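Local coordinates for protein endo-1,3-beta-glucanase (Streptomyces sioyaensis, PDB 3DGT) that hydrolyses 1,3-beta-glucans at internal linkages, as the glycoside hydrolase family 16 catalytic domain of a longer protein, at residues D91-K99 and M195-P203; E147-W156 and G247-G255. All coordinates share one frame; numbering follows the deposited sequence.

Contact 1 of 2, residues D91-K99 and M195-P203; sequences DFQPPAGGK and MEWDRSVSP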
# COMPACT_ATOMS: atom_id res chain seq x y z
N ASP A 91 9.87 -2.83 -11.80
CA ASP A 91 11.16 -2.20 -12.10
C ASP A 91 11.44 -0.88 -11.39
O ASP A 91 12.54 -0.35 -11.50
CB ASP A 91 11.30 -1.99 -13.61
CG ASP A 91 10.20 -1.14 -14.18
OD1 ASP A 91 9.13 -1.71 -14.50
OD2 ASP A 91 10.39 0.09 -14.32
N PHE A 92 10.46 -0.35 -10.66
CA PHE A 92 10.54 0.99 -10.06
C PHE A 92 11.72 1.12 -9.10
O PHE A 92 11.75 0.46 -8.07
CB PHE A 92 9.25 1.34 -9.33
CG PHE A 92 8.00 1.20 -10.19
CD1 PHE A 92 7.90 1.83 -11.42
CD2 PHE A 92 6.92 0.44 -9.74
CE1 PHE A 92 6.75 1.70 -12.20
CE2 PHE A 92 5.76 0.30 -10.52
CZ PHE A 92 5.68 0.93 -11.75
N GLN A 93 12.67 1.98 -9.47
CA GLN A 93 13.90 2.22 -8.72
C GLN A 93 14.62 3.39 -9.38
O GLN A 93 14.91 3.33 -10.57
CB GLN A 93 14.82 0.99 -8.76
CG GLN A 93 16.15 1.18 -8.03
CD GLN A 93 17.12 0.04 -8.23
OE1 GLN A 93 16.92 -0.83 -9.08
NE2 GLN A 93 18.20 0.04 -7.46
N PRO A 94 14.93 4.45 -8.61
CA PRO A 94 15.67 5.55 -9.21
C PRO A 94 17.12 5.16 -9.39
O PRO A 94 17.62 4.33 -8.64
CB PRO A 94 15.58 6.65 -8.15
CG PRO A 94 15.43 5.93 -6.85
CD PRO A 94 14.67 4.65 -7.17
N PRO A 95 17.81 5.75 -10.39
CA PRO A 95 19.24 5.44 -10.44
C PRO A 95 19.98 6.17 -9.34
O PRO A 95 19.43 7.11 -8.75
CB PRO A 95 19.66 5.99 -11.80
CG PRO A 95 18.69 7.11 -12.05
CD PRO A 95 17.38 6.61 -11.49
N ALA A 96 21.21 5.75 -9.05
CA ALA A 96 21.99 6.40 -8.02
C ALA A 96 22.20 7.86 -8.40
O ALA A 96 22.44 8.17 -9.58
CB ALA A 96 23.32 5.69 -7.82
N GLY A 97 22.05 8.75 -7.43
CA GLY A 97 22.06 10.18 -7.70
C GLY A 97 20.68 10.74 -7.95
O GLY A 97 20.46 11.94 -7.80
N GLY A 98 19.74 9.88 -8.33
CA GLY A 98 18.39 10.31 -8.67
C GLY A 98 17.39 10.19 -7.53
O GLY A 98 17.73 9.79 -6.42
N LYS A 99 16.14 10.56 -7.82
CA LYS A 99 15.05 10.40 -6.86
C LYS A 99 13.85 9.76 -7.55
O LYS A 99 13.67 9.89 -8.75
CB LYS A 99 14.62 11.75 -6.27
CG LYS A 99 15.73 12.54 -5.59
CD LYS A 99 15.16 13.80 -4.95
CE LYS A 99 16.27 14.73 -4.50
NZ LYS A 99 15.76 16.03 -3.97
N MET A 195 5.74 8.42 -1.25
CA MET A 195 7.04 7.94 -0.82
C MET A 195 8.06 8.55 -1.77
O MET A 195 7.95 8.38 -2.98
CB MET A 195 7.06 6.41 -0.91
CG MET A 195 8.32 5.71 -0.38
SD MET A 195 9.79 5.89 -1.43
CE MET A 195 9.24 5.20 -2.98
N GLU A 196 9.02 9.30 -1.21
CA GLU A 196 10.16 9.77 -1.98
C GLU A 196 11.41 8.98 -1.59
O GLU A 196 11.78 8.91 -0.42
CB GLU A 196 10.39 11.28 -1.83
CG GLU A 196 11.64 11.75 -2.58
CD GLU A 196 11.91 13.22 -2.44
OE1 GLU A 196 11.17 14.02 -3.03
OE2 GLU A 196 12.88 13.58 -1.76
N TRP A 197 12.03 8.39 -2.61
CA TRP A 197 13.21 7.57 -2.46
C TRP A 197 14.35 8.40 -3.04
O TRP A 197 14.41 8.64 -4.25
CB TRP A 197 12.98 6.30 -3.27
CG TRP A 197 14.03 5.22 -3.27
CD1 TRP A 197 15.30 5.26 -2.76
CD2 TRP A 197 13.89 3.96 -3.91
NE1 TRP A 197 15.95 4.05 -3.02
CE2 TRP A 197 15.09 3.25 -3.73
CE3 TRP A 197 12.84 3.34 -4.61
CZ2 TRP A 197 15.28 1.96 -4.23
CZ3 TRP A 197 13.02 2.07 -5.12
CH2 TRP A 197 14.23 1.39 -4.92
N ASP A 198 15.22 8.87 -2.15
CA ASP A 198 16.24 9.86 -2.46
C ASP A 198 17.63 9.23 -2.48
O ASP A 198 18.21 8.93 -1.43
CB ASP A 198 16.16 10.99 -1.42
CG ASP A 198 17.04 12.17 -1.75
OD1 ASP A 198 17.86 12.06 -2.69
OD2 ASP A 198 16.91 13.21 -1.07
N ARG A 199 18.16 9.02 -3.68
CA ARG A 199 19.51 8.49 -3.83
C ARG A 199 20.50 9.59 -4.20
O ARG A 199 21.59 9.31 -4.70
CB ARG A 199 19.53 7.38 -4.89
CG ARG A 199 18.65 6.17 -4.54
CD ARG A 199 18.82 5.05 -5.54
NE ARG A 199 20.10 4.37 -5.35
CZ ARG A 199 20.58 3.45 -6.18
NH1 ARG A 199 19.91 3.12 -7.27
NH2 ARG A 199 21.75 2.86 -5.92
N SER A 200 20.13 10.85 -3.92
CA SER A 200 20.97 12.00 -4.28
C SER A 200 21.90 12.44 -3.15
O SER A 200 22.72 13.34 -3.36
CB SER A 200 20.11 13.18 -4.74
OG SER A 200 19.51 13.85 -3.65
N VAL A 201 21.75 11.84 -1.97
CA VAL A 201 22.48 12.22 -0.77
C VAL A 201 23.04 10.99 -0.08
O VAL A 201 22.52 9.89 -0.26
CB VAL A 201 21.58 12.99 0.25
CG1 VAL A 201 21.26 14.40 -0.25
CG2 VAL A 201 20.30 12.22 0.57
N SER A 202 24.09 11.18 0.71
CA SER A 202 24.58 10.15 1.61
C SER A 202 24.42 10.65 3.04
O SER A 202 24.93 11.72 3.39
CB SER A 202 26.05 9.83 1.33
OG SER A 202 26.54 8.87 2.26
N PRO A 203 23.69 9.90 3.89
CA PRO A 203 23.07 8.60 3.59
C PRO A 203 21.81 8.74 2.75
O PRO A 203 21.10 9.75 2.83
CB PRO A 203 22.73 8.06 4.98
CG PRO A 203 22.45 9.28 5.80
CD PRO A 203 23.42 10.33 5.28
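Arg199 reaches over the loop that leads into strand 99-107 and takes hold of its backbone. A bend at chi3 (74°) in an otherwise extended chain swings the guanidinium back over Ala96. NH1 then donates to Pro94 O (2.9 Å), which lies close to the plane of the guanidinium, while the backbone N of Ala96 sits 3.4 Å from NH1 over one face of the group, two donors that merely pack. NE is engaged by Glu204 in a salt bridge, so an arginine, with several N-H groups spread round one plane, can serve both neighbours at once. The backbones are pinned as well: Arg199 N donates to Gly98 O and Gly97 N to Arg199 O. Gly97 is the third residue of a type II turn from Pro95 to Gly98, and its positive phi calls for glycine.

In the jelly-roll beta-sandwich of family 16, this is the place where strands 99-107 and 191-198 begin and end their antiparallel pairing, with Lys99 and Asp198 as a non-hydrogen-bonded pair. Trp197 presents a face of its indole to Pro94, whose CD lies 3.5 Å from the centroid of the six-membered ring, a CH-pi contact to which the proline's rigid, slightly polarised CH2 is well suited. Phe236 also meets this ring, Leu100 and Ile206 pack against the Trp197 side chain, and the CG of Gln93 comes within 3.7 Å of Trp197 CH2.

On the face of the sheet that carries Asp198, the long aliphatic chain of Lys99 runs alongside that residue, its CE 3.6 Å from Asp198 OD1. Lys99 NZ stays 4.2 Å from Asp198 OD2, too far for a salt bridge; Arg207 pairs with this oxygen and with Glu196. Asp198 OD1 instead closes an Asx turn by accepting from Ser200 N, and takes Ser200 OG at 2.6 Å on its syn lone pair.

Contact 2 of 2, residues E147-W156 and G247-G255; sequences ENVQGLNKTW and GFPGAFGGG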
# COMPACT_ATOMS: atom_id res chain seq x y z
N GLU A 147 -0.97 2.68 5.35
CA GLU A 147 -1.79 1.64 5.96
C GLU A 147 -2.72 2.32 6.95
O GLU A 147 -2.40 3.39 7.48
CB GLU A 147 -0.96 0.61 6.71
CG GLU A 147 -0.14 -0.30 5.83
CD GLU A 147 0.59 -1.32 6.66
OE1 GLU A 147 1.63 -0.95 7.25
OE2 GLU A 147 0.13 -2.47 6.76
N ASN A 148 -3.85 1.69 7.20
CA ASN A 148 -4.80 2.16 8.18
C ASN A 148 -5.59 0.98 8.72
O ASN A 148 -5.75 -0.03 8.03
CB ASN A 148 -5.74 3.19 7.55
CG ASN A 148 -6.92 3.53 8.44
OD1 ASN A 148 -8.02 3.00 8.26
ND2 ASN A 148 -6.70 4.41 9.43
N VAL A 149 -6.10 1.13 9.93
CA VAL A 149 -7.03 0.14 10.48
C VAL A 149 -8.17 0.83 11.21
O VAL A 149 -8.03 1.97 11.68
CB VAL A 149 -6.34 -0.89 11.44
CG1 VAL A 149 -5.35 -1.77 10.68
CG2 VAL A 149 -5.65 -0.18 12.62
N GLN A 150 -9.30 0.13 11.27
CA GLN A 150 -10.40 0.47 12.18
C GLN A 150 -11.13 1.77 11.86
O GLN A 150 -11.84 2.31 12.71
CB GLN A 150 -9.92 0.49 13.65
CG GLN A 150 -9.08 -0.71 14.12
CD GLN A 150 -9.74 -2.05 13.90
OE1 GLN A 150 -9.95 -2.48 12.76
NE2 GLN A 150 -10.08 -2.74 14.99
N GLY A 151 -10.97 2.27 10.63
CA GLY A 151 -11.54 3.56 10.24
C GLY A 151 -11.05 4.74 11.06
O GLY A 151 -11.72 5.78 11.12
N LEU A 152 -9.87 4.60 11.66
CA LEU A 152 -9.29 5.68 12.46
C LEU A 152 -8.72 6.77 11.57
O LEU A 152 -8.18 6.49 10.49
CB LEU A 152 -8.19 5.13 13.37
CG LEU A 152 -8.64 4.23 14.53
CD1 LEU A 152 -7.47 3.46 15.12
CD2 LEU A 152 -9.32 5.05 15.62
N ASN A 153 -8.82 8.02 12.03
CA ASN A 153 -8.25 9.15 11.29
C ASN A 153 -6.74 9.24 11.44
O ASN A 153 -6.21 10.16 12.10
CB ASN A 153 -8.90 10.47 11.71
CG ASN A 153 -8.33 11.66 10.96
OD1 ASN A 153 -7.89 11.55 9.81
ND2 ASN A 153 -8.37 12.83 11.59
N LYS A 154 -6.05 8.28 10.85
CA LYS A 154 -4.59 8.35 10.75
C LYS A 154 -4.06 7.41 9.70
O LYS A 154 -4.70 6.41 9.34
CB LYS A 154 -3.90 8.13 12.10
CG LYS A 154 -4.52 7.08 13.02
CD LYS A 154 -3.67 6.97 14.30
CE LYS A 154 -4.32 6.10 15.35
NZ LYS A 154 -3.54 6.17 16.64
N THR A 155 -2.90 7.79 9.17
CA THR A 155 -2.17 6.98 8.23
C THR A 155 -0.86 6.53 8.86
O THR A 155 -0.22 7.29 9.61
CB THR A 155 -1.92 7.74 6.90
OG1 THR A 155 -1.07 6.93 6.07
CG2 THR A 155 -1.29 9.11 7.13
N TRP A 156 -0.50 5.28 8.61
CA TRP A 156 0.79 4.72 9.00
C TRP A 156 1.66 4.55 7.77
O TRP A 156 1.19 4.07 6.73
CB TRP A 156 0.60 3.34 9.64
CG TRP A 156 0.08 3.27 11.07
CD1 TRP A 156 0.82 3.03 12.19
CD2 TRP A 156 -1.29 3.37 11.50
NE1 TRP A 156 -0.00 2.98 13.30
CE2 TRP A 156 -1.30 3.19 12.91
CE3 TRP A 156 -2.51 3.59 10.84
CZ2 TRP A 156 -2.47 3.23 13.66
CZ3 TRP A 156 -3.69 3.61 11.60
CH2 TRP A 156 -3.66 3.44 13.00
N GLY A 247 -3.48 -9.16 11.92
CA GLY A 247 -2.69 -8.70 13.05
C GLY A 247 -2.76 -7.21 13.35
O GLY A 247 -2.80 -6.81 14.52
N PHE A 248 -2.77 -6.39 12.30
CA PHE A 248 -2.79 -4.93 12.51
C PHE A 248 -4.12 -4.51 13.16
O PHE A 248 -4.11 -3.90 14.24
CB PHE A 248 -2.52 -4.20 11.18
CG PHE A 248 -1.98 -2.79 11.31
CD1 PHE A 248 -2.29 -1.97 12.40
CD2 PHE A 248 -1.18 -2.26 10.29
CE1 PHE A 248 -1.80 -0.67 12.48
CE2 PHE A 248 -0.68 -0.95 10.36
CZ PHE A 248 -0.99 -0.16 11.46
N PRO A 249 -5.28 -4.86 12.56
CA PRO A 249 -6.51 -4.56 13.31
C PRO A 249 -6.55 -5.23 14.68
O PRO A 249 -7.13 -4.68 15.61
CB PRO A 249 -7.62 -5.10 12.40
CG PRO A 249 -7.02 -5.16 11.04
CD PRO A 249 -5.56 -5.46 11.24
N GLY A 250 -5.92 -6.39 14.80
CA GLY A 250 -5.87 -7.10 16.09
C GLY A 250 -5.21 -6.31 17.20
O GLY A 250 -5.53 -6.51 18.38
N ALA A 251 -4.29 -5.42 16.84
CA ALA A 251 -3.58 -4.60 17.81
C ALA A 251 -4.38 -3.35 18.19
O ALA A 251 -4.00 -2.62 19.12
CB ALA A 251 -2.21 -4.22 17.28
N PHE A 252 -5.48 -3.11 17.47
CA PHE A 252 -6.35 -1.95 17.68
C PHE A 252 -7.82 -2.34 17.87
O PHE A 252 -8.73 -1.65 17.41
CB PHE A 252 -6.19 -0.95 16.53
CG PHE A 252 -4.85 -0.26 16.54
CD1 PHE A 252 -3.72 -0.90 16.04
CD2 PHE A 252 -4.72 1.01 17.10
CE1 PHE A 252 -2.47 -0.29 16.08
CE2 PHE A 252 -3.48 1.64 17.13
CZ PHE A 252 -2.35 0.99 16.64
N GLY A 253 -8.04 -3.45 18.58
CA GLY A 253 -9.39 -3.85 18.98
C GLY A 253 -9.98 -5.06 18.27
O GLY A 253 -11.04 -5.57 18.67
N GLY A 254 -9.31 -5.54 17.24
CA GLY A 254 -9.74 -6.73 16.53
C GLY A 254 -10.77 -6.50 15.45
O GLY A 254 -11.08 -5.36 15.10
N GLY A 255 -11.30 -7.59 14.92
CA GLY A 255 -12.24 -7.55 13.81
C GLY A 255 -11.82 -8.48 12.68
O GLY A 255 -10.69 -8.94 12.64
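Phe248, Trp156 and Phe252 form an aromatic cluster between helix 247-250 with the loop after it and a hairpin-like excursion that turns through a type I' turn, Val149 to Leu152. Phe248 drives its edge into the face of Trp156: CZ stands over the indole, 3.5 Å from Trp156 CD2, with the planes at 80°. Trp156 in turn offers its own edge to the face of Phe252, CZ2 lying 3.7 Å from Phe252 CZ. Phe248 can reach this far because its CG stands anti to the backbone N (chi1 -157°). Branched Val149 fills the angle beside the phenyls, CG1 3.5 Å from Phe248 CD1 and CG2 also near Phe252. Glu147, last residue of the ELDIME sequence characteristic of family 16, sets its carboxylate at the Phe248 edge, where OE2 accepts a hydrogen bond from Trp120 NE1.

Gln150, at a left-handed turn position, folds at chi2 and spends both N-H groups of its amide on the glycine-rich loop: NE2 donates to Gly254 O (2.8 Å) and to Phe252 O (3.0 Å), while OE1 accepts from Gly118 N. An alanine here would remove the amide and is likely to leave both loop carbonyls without this donor and the loop less firmly tied to the turn. Pro249 O fastens the loop from within, taking Phe252 N and Gly254 N from opposite faces of its carbonyl plane.

In the fold
From the N terminus, the chain first supplies 91-99, the approach to strand 99-107, and then 147-156, the excursion between strands 146-147 and 155-160. Strand 191-198 brings in 195-203 and closes contact 1 across 95 intervening residues; only later, past strand 236-244, does 247-255 close contact 2 across 90. The two loops therefore cross, each holding one segment of the other. Contact 1 joins the ends of neighbouring antiparallel strands, whereas contact 2 fixes a short helix and its glycine-rich loop against an inter-strand connection. Their centres are about 30 Å apart on opposite sides of the chain's centre, within the same family 16 domain.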